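Transcriptional activator, putative (Pyrococcus furiosus, PDB 1RTW) is of unproven function but belongs to the all-helical TENA/THI-4/PQQC family and was named as a putative transcriptional activator. Local coordinates at residues B[129-134]-B[196-201]; B[4-9]-B[124-129]; B[82-87]-B[92-97]; B[38-43]-B[150-155]. All coordinates share one frame; numbering follows the deposited sequence.

Contact 1: residues B[129-134]-B[196-201]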
loop_
_atom_site.group_PDB
_atom_site.type_symbol
_atom_site.label_atom_id
_atom_site.label_comp_id
_atom_site.label_asym_id
_atom_site.label_seq_id
_atom_site.Cartn_x
_atom_site.Cartn_y
_atom_site.Cartn_z
ATOM N N GLU B 129 1.902 21.202 -7.297
ATOM C CA GLU B 129 3.030 21.871 -7.946
ATOM C C GLU B 129 2.595 23.140 -8.650
ATOM O O GLU B 129 3.247 24.168 -8.539
ATOM C CB GLU B 129 3.740 20.929 -8.932
ATOM C CG GLU B 129 4.175 19.580 -8.344
ATOM C CD GLU B 129 5.209 19.705 -7.228
ATOM O OE1 GLU B 129 5.065 20.599 -6.391
ATOM O OE2 GLU B 129 6.150 18.891 -7.153
ATOM N N LYS B 130 1.475 23.054 -9.362
ATOM C CA LYS B 130 0.933 24.184 -10.098
ATOM C C LYS B 130 0.522 25.303 -9.139
ATOM O O LYS B 130 0.719 26.489 -9.431
ATOM C CB LYS B 130 -0.246 23.716 -10.950
ATOM C CG LYS B 130 -0.987 24.805 -11.687
ATOM C CD LYS B 130 -0.140 25.456 -12.752
ATOM C CE LYS B 130 -0.956 26.459 -13.537
ATOM N NZ LYS B 130 -0.099 27.227 -14.472
ATOM N N ALA B 131 -0.010 24.927 -7.981
ATOM C CA ALA B 131 -0.415 25.906 -6.980
ATOM C C ALA B 131 0.781 26.725 -6.501
ATOM O O ALA B 131 0.711 27.954 -6.433
ATOM C CB ALA B 131 -1.063 25.219 -5.804
ATOM N N TYR B 132 1.884 26.045 -6.185
ATOM C CA TYR B 132 3.072 26.735 -5.695
ATOM C C TYR B 132 3.764 27.556 -6.766
ATOM O O TYR B 132 4.333 28.617 -6.478
ATOM C CB TYR B 132 4.043 25.751 -5.045
ATOM C CG TYR B 132 4.128 25.922 -3.552
ATOM C CD1 TYR B 132 5.339 25.785 -2.885
ATOM C CD2 TYR B 132 2.998 26.262 -2.806
ATOM C CE1 TYR B 132 5.428 25.989 -1.500
ATOM C CE2 TYR B 132 3.077 26.471 -1.425
ATOM C CZ TYR B 132 4.293 26.332 -0.777
ATOM O OH TYR B 132 4.361 26.529 0.591
ATOM N N TYR B 133 3.691 27.079 -8.005
ATOM C CA TYR B 133 4.294 27.789 -9.122
ATOM C C TYR B 133 3.604 29.144 -9.269
ATOM O O TYR B 133 4.268 30.174 -9.359
ATOM C CB TYR B 133 4.171 26.974 -10.411
ATOM C CG TYR B 133 4.750 27.651 -11.639
ATOM C CD1 TYR B 133 6.020 28.220 -11.617
ATOM C CD2 TYR B 133 4.014 27.727 -12.819
ATOM C CE1 TYR B 133 6.545 28.854 -12.745
ATOM C CE2 TYR B 133 4.522 28.354 -13.954
ATOM C CZ TYR B 133 5.786 28.916 -13.917
ATOM O OH TYR B 133 6.293 29.519 -15.054
ATOM N N GLU B 134 2.277 29.139 -9.228
ATOM C CA GLU B 134 1.504 30.373 -9.349
ATOM C C GLU B 134 1.704 31.344 -8.184
ATOM O O GLU B 134 1.935 32.538 -8.400
ATOM C CB GLU B 134 0.015 30.056 -9.514
ATOM C CG GLU B 134 -0.333 29.383 -10.836
ATOM C CD GLU B 134 0.047 30.218 -12.045
ATOM O OE1 GLU B 134 -0.116 31.455 -11.998
ATOM O OE2 GLU B 134 0.509 29.637 -13.047
ATOM N N LYS B 196 -8.142 23.270 -1.586
ATOM C CA LYS B 196 -8.544 23.770 -0.271
ATOM C C LYS B 196 -7.390 23.660 0.726
ATOM O O LYS B 196 -7.178 24.545 1.555
ATOM C CB LYS B 196 -9.753 22.983 0.246
ATOM C CG LYS B 196 -11.040 23.254 -0.515
ATOM C CD LYS B 196 -12.205 22.438 0.031
ATOM C CE LYS B 196 -13.463 22.626 -0.840
ATOM N NZ LYS B 196 -14.652 21.846 -0.359
ATOM N N PHE B 197 -6.654 22.557 0.639
ATOM C CA PHE B 197 -5.514 22.315 1.507
ATOM C C PHE B 197 -4.416 23.333 1.246
ATOM O O PHE B 197 -3.797 23.827 2.186
ATOM C CB PHE B 197 -4.988 20.892 1.320
ATOM C CG PHE B 197 -5.661 19.878 2.200
ATOM C CD1 PHE B 197 -5.692 20.052 3.579
ATOM C CD2 PHE B 197 -6.226 18.736 1.661
ATOM C CE1 PHE B 197 -6.277 19.096 4.412
ATOM C CE2 PHE B 197 -6.812 17.779 2.481
ATOM C CZ PHE B 197 -6.836 17.959 3.860
ATOM N N GLU B 198 -4.199 23.658 -0.027
ATOM C CA GLU B 198 -3.193 24.648 -0.419
ATOM C C GLU B 198 -3.555 26.013 0.158
ATOM O O GLU B 198 -2.708 26.729 0.696
ATOM C CB GLU B 198 -3.123 24.764 -1.947
ATOM C CG GLU B 198 -2.291 23.683 -2.626
ATOM C CD GLU B 198 -0.814 23.775 -2.268
ATOM O OE1 GLU B 198 -0.263 24.890 -2.301
ATOM O OE2 GLU B 198 -0.196 22.742 -1.941
ATOM N N LEU B 199 -4.826 26.371 0.024
ATOM C CA LEU B 199 -5.317 27.649 0.530
ATOM C C LEU B 199 -5.168 27.754 2.046
ATOM O O LEU B 199 -4.788 28.791 2.570
ATOM C CB LEU B 199 -6.787 27.828 0.158
ATOM C CG LEU B 199 -7.457 29.026 0.840
ATOM C CD1 LEU B 199 -6.820 30.330 0.385
ATOM C CD2 LEU B 199 -8.949 29.017 0.560
ATOM N N ILE B 200 -5.501 26.672 2.734
ATOM C CA ILE B 200 -5.446 26.608 4.183
ATOM C C ILE B 200 -4.027 26.595 4.740
ATOM O O ILE B 200 -3.766 27.156 5.807
ATOM C CB ILE B 200 -6.218 25.350 4.672
ATOM C CG1 ILE B 200 -7.719 25.552 4.449
ATOM C CG2 ILE B 200 -5.934 25.057 6.140
ATOM C CD1 ILE B 200 -8.535 24.291 4.670
ATOM N N PHE B 201 -3.106 25.973 4.014
ATOM C CA PHE B 201 -1.735 25.886 4.485
ATOM C C PHE B 201 -1.106 27.243 4.779
ATOM O O PHE B 201 -0.360 27.384 5.753
ATOM C CB PHE B 201 -0.878 25.109 3.488
ATOM C CG PHE B 201 0.304 24.442 4.106
ATOM C CD1 PHE B 201 1.506 25.130 4.268
ATOM C CD2 PHE B 201 0.222 23.109 4.521
ATOM C CE1 PHE B 201 2.613 24.500 4.833
ATOM C CE2 PHE B 201 1.318 22.462 5.086
ATOM C CZ PHE B 201 2.519 23.157 5.243
#
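Glu198 meets Ala131 and Tyr132 across the helix pair 118-142 and 181-201. The contact is made by van der Waals touch alone, with no hydrogen bond between the two segments. On the aliphatic side, CB of Ala131 points at the other helix and lies 3.7 Å from CG of Glu198. The backbones come close here, with CA of Ala131 7.2 Å from CA of Glu198. The Glu198 chain has CG beside the backbone N (chi1 -81°), and the chain bends at chi2. This folded shape lays the carboxylate against helix 118-142.

The second kind of touch is carboxylate against ring. OE1 of Glu198 is 3.6 Å from CD2 of Tyr132, and the carboxylate and ring planes are nearly perpendicular, 87° apart. OE1 of Glu198 also lies 3.6 Å from CB of Ala131. Both segments belong to the helical bundle of the TENA/THI-4/PQQC fold, and the centre of the contact lies about 5 Å from the centre of the chain.

The polar ends are held from outside the two segments. OE2 of Glu198 is hydrogen-bonded to the hydroxyl of Tyr105, and OH of Tyr132 to NE1 of Trp39. The Tyr132 ring also packs edge-to-face with Trp136 and Trp156. Trp14 of helix 11-15 and Phe17 of the loop after it pack on Ala131.

Contact 2: residues B[4-9]-B[124-129]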
loop_
_atom_site.group_PDB
_atom_site.type_symbol
_atom_site.label_atom_id
_atom_site.label_comp_id
_atom_site.label_asym_id
_atom_site.label_seq_id
_atom_site.Cartn_x
_atom_site.Cartn_y
_atom_site.Cartn_z
ATOM N N GLU B 4 -6.638 22.697 -17.677
ATOM C CA GLU B 4 -7.291 23.993 -17.706
ATOM C C GLU B 4 -8.699 23.887 -17.139
ATOM O O GLU B 4 -9.180 24.811 -16.480
ATOM C CB GLU B 4 -7.285 24.563 -19.122
ATOM C CG GLU B 4 -5.877 24.957 -19.577
ATOM C CD GLU B 4 -5.831 25.646 -20.933
ATOM O OE1 GLU B 4 -6.901 25.984 -21.487
ATOM O OE2 GLU B 4 -4.711 25.853 -21.446
ATOM N N GLU B 5 -9.330 22.735 -17.337
ATOM C CA GLU B 5 -10.667 22.513 -16.803
ATOM C C GLU B 5 -10.602 22.540 -15.278
ATOM O O GLU B 5 -11.386 23.231 -14.623
ATOM C CB GLU B 5 -11.207 21.162 -17.260
ATOM C CG GLU B 5 -11.533 21.080 -18.740
ATOM C CD GLU B 5 -11.965 19.686 -19.175
ATOM O OE1 GLU B 5 -12.448 18.898 -18.327
ATOM O OE2 GLU B 5 -11.815 19.375 -20.377
ATOM N N LEU B 6 -9.659 21.778 -14.726
ATOM C CA LEU B 6 -9.458 21.693 -13.287
ATOM C C LEU B 6 -9.295 23.074 -12.672
ATOM O O LEU B 6 -9.953 23.401 -11.686
ATOM C CB LEU B 6 -8.224 20.847 -12.981
ATOM C CG LEU B 6 -8.348 19.353 -13.274
ATOM C CD1 LEU B 6 -7.020 18.685 -13.020
ATOM C CD2 LEU B 6 -9.437 18.726 -12.410
ATOM N N ILE B 7 -8.436 23.884 -13.283
ATOM C CA ILE B 7 -8.166 25.236 -12.812
ATOM C C ILE B 7 -9.367 26.169 -12.886
ATOM O O ILE B 7 -9.610 26.942 -11.960
ATOM C CB ILE B 7 -6.972 25.846 -13.577
ATOM C CG1 ILE B 7 -5.679 25.178 -13.106
ATOM C CG2 ILE B 7 -6.902 27.357 -13.369
ATOM C CD1 ILE B 7 -4.468 25.531 -13.925
ATOM N N LYS B 8 -10.121 26.071 -13.977
ATOM C CA LYS B 8 -11.299 26.902 -14.208
ATOM C C LYS B 8 -12.393 26.717 -13.154
ATOM O O LYS B 8 -12.938 27.692 -12.634
ATOM C CB LYS B 8 -11.860 26.618 -15.609
ATOM C CG LYS B 8 -13.052 27.483 -16.018
ATOM C CD LYS B 8 -13.533 27.169 -17.437
ATOM C CE LYS B 8 -14.085 25.751 -17.554
ATOM N NZ LYS B 8 -14.503 25.423 -18.948
ATOM N N GLU B 9 -12.656 25.468 -12.792
ATOM C CA GLU B 9 -13.700 25.149 -11.827
ATOM C C GLU B 9 -13.326 25.331 -10.352
ATOM O O GLU B 9 -14.166 25.160 -9.469
ATOM C CB GLU B 9 -14.253 23.757 -12.156
ATOM C CG GLU B 9 -14.534 22.806 -11.010
ATOM C CD GLU B 9 -14.617 21.360 -11.480
ATOM O OE1 GLU B 9 -15.251 20.538 -10.785
ATOM O OE2 GLU B 9 -14.037 21.040 -12.545
ATOM N N ALA B 124 -3.456 15.082 -8.061
ATOM C CA ALA B 124 -3.065 15.748 -6.813
ATOM C C ALA B 124 -1.663 16.351 -6.949
ATOM O O ALA B 124 -1.400 17.453 -6.451
ATOM C CB ALA B 124 -3.105 14.774 -5.641
ATOM N N LEU B 125 -0.779 15.631 -7.643
ATOM C CA LEU B 125 0.580 16.097 -7.856
ATOM C C LEU B 125 0.555 17.412 -8.633
ATOM O O LEU B 125 1.139 18.402 -8.201
ATOM C CB LEU B 125 1.402 15.058 -8.616
ATOM C CG LEU B 125 2.815 15.526 -9.004
ATOM C CD1 LEU B 125 3.653 15.729 -7.749
ATOM C CD2 LEU B 125 3.456 14.507 -9.893
ATOM N N TYR B 126 -0.149 17.415 -9.763
ATOM C CA TYR B 126 -0.264 18.604 -10.603
ATOM C C TYR B 126 -0.731 19.801 -9.799
ATOM O O TYR B 126 -0.104 20.857 -9.821
ATOM C CB TYR B 126 -1.258 18.371 -11.754
ATOM C CG TYR B 126 -1.492 19.606 -12.604
ATOM C CD1 TYR B 126 -0.423 20.273 -13.198
ATOM C CD2 TYR B 126 -2.773 20.123 -12.784
ATOM C CE1 TYR B 126 -0.619 21.421 -13.946
ATOM C CE2 TYR B 126 -2.987 21.276 -13.539
ATOM C CZ TYR B 126 -1.902 21.922 -14.115
ATOM O OH TYR B 126 -2.081 23.073 -14.853
ATOM N N CYS B 127 -1.851 19.624 -9.111
ATOM C CA CYS B 127 -2.438 20.670 -8.291
ATOM C C CYS B 127 -1.434 21.288 -7.313
ATOM O O CYS B 127 -1.252 22.498 -7.290
ATOM C CB CYS B 127 -3.647 20.103 -7.546
ATOM S SG CYS B 127 -4.563 21.293 -6.567
ATOM N N GLU B 128 -0.774 20.449 -6.524
ATOM C CA GLU B 128 0.225 20.895 -5.550
ATOM C C GLU B 128 1.395 21.679 -6.165
ATOM O O GLU B 128 1.876 22.654 -5.586
ATOM C CB GLU B 128 0.778 19.675 -4.800
ATOM C CG GLU B 128 2.242 19.815 -4.324
ATOM C CD GLU B 128 3.041 18.521 -4.430
ATOM O OE1 GLU B 128 2.553 17.533 -5.003
ATOM O OE2 GLU B 128 4.172 18.471 -3.926
ATOM N N GLU B 129 1.902 21.202 -7.297
ATOM C CA GLU B 129 3.030 21.871 -7.946
ATOM C C GLU B 129 2.595 23.140 -8.650
ATOM O O GLU B 129 3.247 24.168 -8.539
ATOM C CB GLU B 129 3.740 20.929 -8.932
ATOM C CG GLU B 129 4.175 19.580 -8.344
ATOM C CD GLU B 129 5.209 19.705 -7.228
ATOM O OE1 GLU B 129 5.065 20.599 -6.391
ATOM O OE2 GLU B 129 6.150 18.891 -7.153
#
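The Tyr126 ring is the flat group of this contact, and Leu6 and Ile7 both approach it obliquely. CD1 of Ile7 comes nearest, 3.5 Å from OH of Tyr126, and is 4.4 Å from CZ of Tyr126. CD1 of Leu6 lies farther back along the ring, 4.5 Å from CD2 of Tyr126. The two aliphatic tips therefore meet different parts of the tyrosine: Ile7 meets the hydroxyl end and Leu6 the CD2 atom.

Tyr126 extends from its helix toward segment 4-9, with CG trans to the backbone N (chi1 176°). This lets the ring span a wide gap, since the nearest CA atoms, those of Ile7 and Cys127, are 8.6 Å apart. The Ile7 and Tyr126 side chains cross at about a right angle.

The contact joins the short N-terminal helix 2-8 to helix 118-142 of the TENA/THI-4/PQQC helical bundle. No hydrogen bond joins the two segments. Helix 159-176 also packs on the tyrosine, through Ile168, Glu169 and Leu172. Leu6 packs in addition on Phe191 of helix 181-201, and Glu5 forms a salt bridge to Arg188 of that same helix.

Contact 3: residues B[82-87]-B[92-97]; sequences MFEKKA and ISLNGE
Ala87 and Ile92 join the last turns of helix 66-89 to the loop that follows it. N of Ile92 donates to O of Ala87 at 2.9 Å, with an N-H...O angle of 159°. The donor lies in the carbonyl plane. The CA atoms of these two residues are 5.0 Å apart, so the chain has turned back on itself within a few residues. Segment 92-97 has no regular secondary structure. It leads from helix 66-89 toward helix 100-115 in this all-helical fold. The centre of the contact lies about 18 Å from the centre of the chain. An ST turn shapes the loop, in which OG of Ser93 accepts from N of Asn95 at 3.2 Å.

CG2 of Ile92 rests on the end of the helix, 3.2 Å from O of Ala87. CG1 of Ile92 is anti to the backbone N (chi1 164°), which puts CG2 between the backbone N and the carbonyl carbon, against Ala87. CD1 of Leu94 is 3.9 Å from CB of Ala87. Leu94 points at the helix, and its CD1 also touches CG of Glu84 at 4.3 Å.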
loop_
_atom_site.group_PDB
_atom_site.type_symbol
_atom_site.label_atom_id
_atom_site.label_comp_id
_atom_site.label_asym_id
_atom_site.label_seq_id
_atom_site.Cartn_x
_atom_site.Cartn_y
_atom_site.Cartn_z
HETATM N N MSE B 82 17.542 23.028 0.590
HETATM C CA MSE B 82 17.183 24.441 0.568
HETATM C C MSE B 82 16.573 24.877 1.906
HETATM O O MSE B 82 16.880 25.958 2.416
HETATM C CB MSE B 82 16.222 24.714 -0.589
HETATM C CG MSE B 82 15.646 26.110 -0.601
HETATM SE SE MSE B 82 14.531 26.453 -2.124
HETATM C CE MSE B 82 12.995 25.398 -1.635
ATOM N N PHE B 83 15.723 24.025 2.476
ATOM C CA PHE B 83 15.094 24.327 3.757
ATOM C C PHE B 83 16.131 24.246 4.871
ATOM O O PHE B 83 16.160 25.087 5.762
ATOM C CB PHE B 83 13.956 23.344 4.059
ATOM C CG PHE B 83 12.631 23.734 3.477
ATOM C CD1 PHE B 83 11.644 24.287 4.286
ATOM C CD2 PHE B 83 12.349 23.520 2.130
ATOM C CE1 PHE B 83 10.393 24.624 3.765
ATOM C CE2 PHE B 83 11.100 23.854 1.600
ATOM C CZ PHE B 83 10.119 24.410 2.427
ATOM N N GLU B 84 16.982 23.229 4.809
ATOM C CA GLU B 84 18.015 23.021 5.817
ATOM C C GLU B 84 19.074 24.120 5.871
ATOM O O GLU B 84 19.504 24.503 6.956
ATOM C CB GLU B 84 18.666 21.656 5.611
ATOM C CG GLU B 84 17.723 20.500 5.903
ATOM C CD GLU B 84 18.042 19.241 5.113
ATOM O OE1 GLU B 84 19.038 19.221 4.351
ATOM O OE2 GLU B 84 17.276 18.266 5.252
ATOM N N LYS B 85 19.485 24.616 4.705
ATOM C CA LYS B 85 20.487 25.680 4.622
ATOM C C LYS B 85 19.892 26.901 5.314
ATOM O O LYS B 85 20.392 27.349 6.352
ATOM C CB LYS B 85 20.794 26.023 3.155
ATOM C CG LYS B 85 22.212 26.542 2.906
ATOM C CD LYS B 85 22.299 27.346 1.612
ATOM C CE LYS B 85 21.578 28.682 1.765
ATOM N NZ LYS B 85 21.362 29.409 0.483
ATOM N N LYS B 86 18.763 27.361 4.781
ATOM C CA LYS B 86 18.053 28.519 5.303
ATOM C C LYS B 86 17.847 28.439 6.813
ATOM O O LYS B 86 17.954 29.440 7.514
ATOM C CB LYS B 86 16.704 28.656 4.601
ATOM C CG LYS B 86 16.037 29.984 4.825
ATOM C CD LYS B 86 16.896 31.088 4.249
ATOM C CE LYS B 86 16.307 32.459 4.512
ATOM N NZ LYS B 86 17.216 33.523 4.010
ATOM N N ALA B 87 17.584 27.239 7.314
ATOM C CA ALA B 87 17.370 27.050 8.741
ATOM C C ALA B 87 18.651 27.222 9.569
ATOM O O ALA B 87 18.597 27.639 10.726
ATOM C CB ALA B 87 16.744 25.706 8.998
ATOM N N ILE B 92 17.430 28.417 13.230
ATOM C CA ILE B 92 16.101 27.902 13.513
ATOM C C ILE B 92 16.056 26.373 13.465
ATOM O O ILE B 92 16.774 25.738 12.695
ATOM C CB ILE B 92 15.068 28.575 12.552
ATOM C CG1 ILE B 92 13.739 27.813 12.516
ATOM C CG2 ILE B 92 15.670 28.754 11.164
ATOM C CD1 ILE B 92 13.632 26.789 11.400
ATOM N N SER B 93 15.247 25.793 14.345
ATOM C CA SER B 93 15.095 24.345 14.433
ATOM C C SER B 93 13.880 23.832 13.662
ATOM O O SER B 93 12.784 24.395 13.761
ATOM C CB SER B 93 14.985 23.914 15.891
ATOM O OG SER B 93 14.613 22.549 15.972
ATOM N N LEU B 94 14.077 22.728 12.944
ATOM C CA LEU B 94 13.019 22.115 12.138
ATOM C C LEU B 94 12.388 20.920 12.841
ATOM O O LEU B 94 11.499 20.271 12.296
ATOM C CB LEU B 94 13.593 21.664 10.788
ATOM C CG LEU B 94 14.226 22.744 9.900
ATOM C CD1 LEU B 94 15.207 22.136 8.917
ATOM C CD2 LEU B 94 13.162 23.522 9.171
ATOM N N ASN B 95 12.823 20.657 14.067
ATOM C CA ASN B 95 12.336 19.519 14.840
ATOM C C ASN B 95 11.140 19.795 15.748
ATOM O O ASN B 95 10.776 18.954 16.579
ATOM C CB ASN B 95 13.489 18.941 15.661
ATOM C CG ASN B 95 14.624 18.430 14.791
ATOM O OD1 ASN B 95 15.794 18.761 15.010
ATOM N ND2 ASN B 95 14.284 17.612 13.799
ATOM N N GLY B 96 10.494 20.939 15.545
ATOM C CA GLY B 96 9.357 21.299 16.375
ATOM C C GLY B 96 8.020 20.630 16.101
ATOM O O GLY B 96 7.903 19.718 15.272
ATOM N N GLU B 97 7.006 21.087 16.837
ATOM C CA GLU B 97 5.645 20.582 16.706
ATOM C C GLU B 97 5.046 21.035 15.387
ATOM O O GLU B 97 5.129 22.207 15.013
ATOM C CB GLU B 97 4.773 21.054 17.872
ATOM C CG GLU B 97 5.074 20.362 19.202
ATOM C CD GLU B 97 4.827 18.861 19.150
ATOM O OE1 GLU B 97 3.667 18.457 18.901
ATOM O OE2 GLU B 97 5.794 18.090 19.350
#

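Contact 4: residues B[38-43]-B[150-155]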
loop_
_atom_site.group_PDB
_atom_site.type_symbol
_atom_site.label_atom_id
_atom_site.label_comp_id
_atom_site.label_asym_id
_atom_site.label_seq_id
_atom_site.Cartn_x
_atom_site.Cartn_y
_atom_site.Cartn_z
ATOM N N LYS B 38 7.362 29.769 11.258
ATOM C CA LYS B 38 6.286 28.799 11.399
ATOM C C LYS B 38 5.976 28.155 10.045
ATOM O O LYS B 38 5.769 26.946 9.962
ATOM C CB LYS B 38 5.038 29.467 11.991
ATOM C CG LYS B 38 3.930 28.497 12.356
ATOM C CD LYS B 38 2.968 29.110 13.350
ATOM C CE LYS B 38 3.627 29.319 14.706
ATOM N NZ LYS B 38 4.056 28.019 15.304
ATOM N N TRP B 39 5.969 28.956 8.983
ATOM C CA TRP B 39 5.710 28.423 7.654
ATOM C C TRP B 39 6.819 27.458 7.252
ATOM O O TRP B 39 6.550 26.407 6.687
ATOM C CB TRP B 39 5.595 29.535 6.601
ATOM C CG TRP B 39 5.602 28.975 5.194
ATOM C CD1 TRP B 39 4.543 28.434 4.521
ATOM C CD2 TRP B 39 6.747 28.806 4.341
ATOM N NE1 TRP B 39 4.957 27.928 3.313
ATOM C CE2 TRP B 39 6.303 28.141 3.178
ATOM C CE3 TRP B 39 8.103 29.146 4.454
ATOM C CZ2 TRP B 39 7.176 27.803 2.127
ATOM C CZ3 TRP B 39 8.971 28.808 3.407
ATOM C CH2 TRP B 39 8.501 28.145 2.260
ATOM N N LEU B 40 8.060 27.831 7.557
ATOM C CA LEU B 40 9.237 27.037 7.229
ATOM C C LEU B 40 9.194 25.646 7.861
ATOM O O LEU B 40 9.310 24.642 7.162
ATOM C CB LEU B 40 10.500 27.775 7.681
ATOM C CG LEU B 40 11.840 27.264 7.168
ATOM C CD1 LEU B 40 12.046 27.722 5.739
ATOM C CD2 LEU B 40 12.952 27.780 8.041
ATOM N N VAL B 41 9.019 25.595 9.178
ATOM C CA VAL B 41 8.951 24.333 9.921
ATOM C C VAL B 41 7.863 23.413 9.366
ATOM O O VAL B 41 8.072 22.215 9.199
ATOM C CB VAL B 41 8.666 24.601 11.423
ATOM C CG1 VAL B 41 8.414 23.317 12.164
ATOM C CG2 VAL B 41 9.845 25.349 12.067
ATOM N N ASN B 42 6.710 23.986 9.051
ATOM C CA ASN B 42 5.605 23.199 8.535
ATOM C C ASN B 42 5.728 22.810 7.072
ATOM O O ASN B 42 5.334 21.711 6.682
ATOM C CB ASN B 42 4.281 23.901 8.807
ATOM C CG ASN B 42 3.893 23.834 10.258
ATOM O OD1 ASN B 42 3.203 22.910 10.689
ATOM N ND2 ASN B 42 4.345 24.808 11.030
ATOM N N ASP B 43 6.270 23.691 6.248
ATOM C CA ASP B 43 6.409 23.327 4.851
ATOM C C ASP B 43 7.519 22.296 4.668
ATOM O O ASP B 43 7.460 21.465 3.771
ATOM C CB ASP B 43 6.652 24.548 3.975
ATOM C CG ASP B 43 6.122 24.352 2.572
ATOM O OD1 ASP B 43 4.900 24.132 2.422
ATOM O OD2 ASP B 43 6.924 24.401 1.620
ATOM N N GLN B 150 14.668 35.257 -0.871
ATOM C CA GLN B 150 14.739 35.211 -2.324
ATOM C C GLN B 150 14.955 33.794 -2.869
ATOM O O GLN B 150 14.412 33.441 -3.919
ATOM C CB GLN B 150 15.845 36.147 -2.812
ATOM C CG GLN B 150 15.811 36.419 -4.296
ATOM C CD GLN B 150 14.548 37.115 -4.727
ATOM O OE1 GLN B 150 14.067 38.028 -4.053
ATOM N NE2 GLN B 150 14.005 36.699 -5.864
ATOM N N GLU B 151 15.713 32.980 -2.138
ATOM C CA GLU B 151 15.996 31.603 -2.552
ATOM C C GLU B 151 14.704 30.848 -2.871
ATOM O O GLU B 151 14.579 30.246 -3.941
ATOM C CB GLU B 151 16.766 30.847 -1.461
ATOM C CG GLU B 151 17.982 31.582 -0.908
ATOM C CD GLU B 151 17.766 32.087 0.512
ATOM O OE1 GLU B 151 16.838 32.905 0.726
ATOM O OE2 GLU B 151 18.526 31.658 1.414
ATOM N N PHE B 152 13.750 30.902 -1.942
ATOM C CA PHE B 152 12.452 30.239 -2.098
ATOM C C PHE B 152 11.612 30.837 -3.214
ATOM O O PHE B 152 10.974 30.107 -3.975
ATOM C CB PHE B 152 11.660 30.297 -0.793
ATOM C CG PHE B 152 12.339 29.615 0.341
ATOM C CD1 PHE B 152 12.071 28.288 0.624
ATOM C CD2 PHE B 152 13.283 30.286 1.101
ATOM C CE1 PHE B 152 12.735 27.636 1.644
ATOM C CE2 PHE B 152 13.953 29.649 2.123
ATOM C CZ PHE B 152 13.683 28.317 2.399
ATOM N N ILE B 153 11.609 32.164 -3.303
ATOM C CA ILE B 153 10.850 32.857 -4.325
ATOM C C ILE B 153 11.341 32.440 -5.706
ATOM O O ILE B 153 10.539 32.150 -6.590
ATOM C CB ILE B 153 10.984 34.376 -4.186
ATOM C CG1 ILE B 153 10.552 34.805 -2.792
ATOM C CG2 ILE B 153 10.104 35.077 -5.210
ATOM C CD1 ILE B 153 10.807 36.255 -2.508
ATOM N N ASN B 154 12.662 32.398 -5.869
ATOM C CA ASN B 154 13.279 32.021 -7.134
ATOM C C ASN B 154 13.059 30.565 -7.507
ATOM O O ASN B 154 12.728 30.271 -8.647
ATOM C CB ASN B 154 14.789 32.303 -7.122
ATOM C CG ASN B 154 15.113 33.789 -7.229
ATOM O OD1 ASN B 154 14.322 34.582 -7.761
ATOM N ND2 ASN B 154 16.286 34.173 -6.723
ATOM N N HIS B 155 13.247 29.654 -6.556
ATOM C CA HIS B 155 13.076 28.241 -6.857
ATOM C C HIS B 155 11.688 27.876 -7.391
ATOM O O HIS B 155 11.579 27.256 -8.444
ATOM C CB HIS B 155 13.422 27.356 -5.651
ATOM C CG HIS B 155 13.142 25.900 -5.889
ATOM N ND1 HIS B 155 12.102 25.238 -5.275
ATOM C CD2 HIS B 155 13.690 25.023 -6.756
ATOM C CE1 HIS B 155 12.017 24.015 -5.765
ATOM N NE2 HIS B 155 12.966 23.856 -6.665
#
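Phe152 brings helix 150-157 against Trp39 and Leu40 of helix 33-60, within the helical bundle of the TENA/THI-4/PQQC fold. Its CB points toward the other helix. CG stands beside the backbone N and opposite the carbonyl carbon (chi1 -61°). The ring enters the gap between the helices, where the nearest CA atoms, those of Phe152 and Leu40, are 10.4 Å apart. CD1 of Phe152 meets CH2 of Trp39 at 3.9 Å. CE1 of Phe152 is 4.2 Å from CD1 of Leu40, and at the tip CZ of Phe152 is 3.8 Å from the same methyl.

The two aromatics form an offset edge-to-face pair. The edge of Trp39 is turned to the face of Phe152, with the planes at 84° and the centroid of the Trp39 six-membered ring 5.7 Å from that of Phe152. Phe83 adds another edge-to-face partner to Phe152. CB of Asp43 lies over one face of the Trp39 indole, offset toward its rim, 3.6 Å above the ring plane.

Contacts 1 and 2 are neighbours on helix 118-142, with centres about 10 Å apart and Glu129 in common. CE of Lys130 touches CD1 of Ile7 at 3.7 Å. Contact 1 reaches contact 4 through polar atoms: OH of Tyr132 lies 3.1 Å from OD1 of Asp43, a probable hydrogen bond. Contact 4 adjoins contact 3, where CG of Lys86 is 3.4 Å from CE2 of Phe152. Contacts 2 and 3 lie on opposite sides of the chain's centre, their own centres about 29 Å apart. A phosphate ion that probably came from the crystallisation solution sits about 4 Å from the Tyr132 side chain and may mark a pocket beside contact 1.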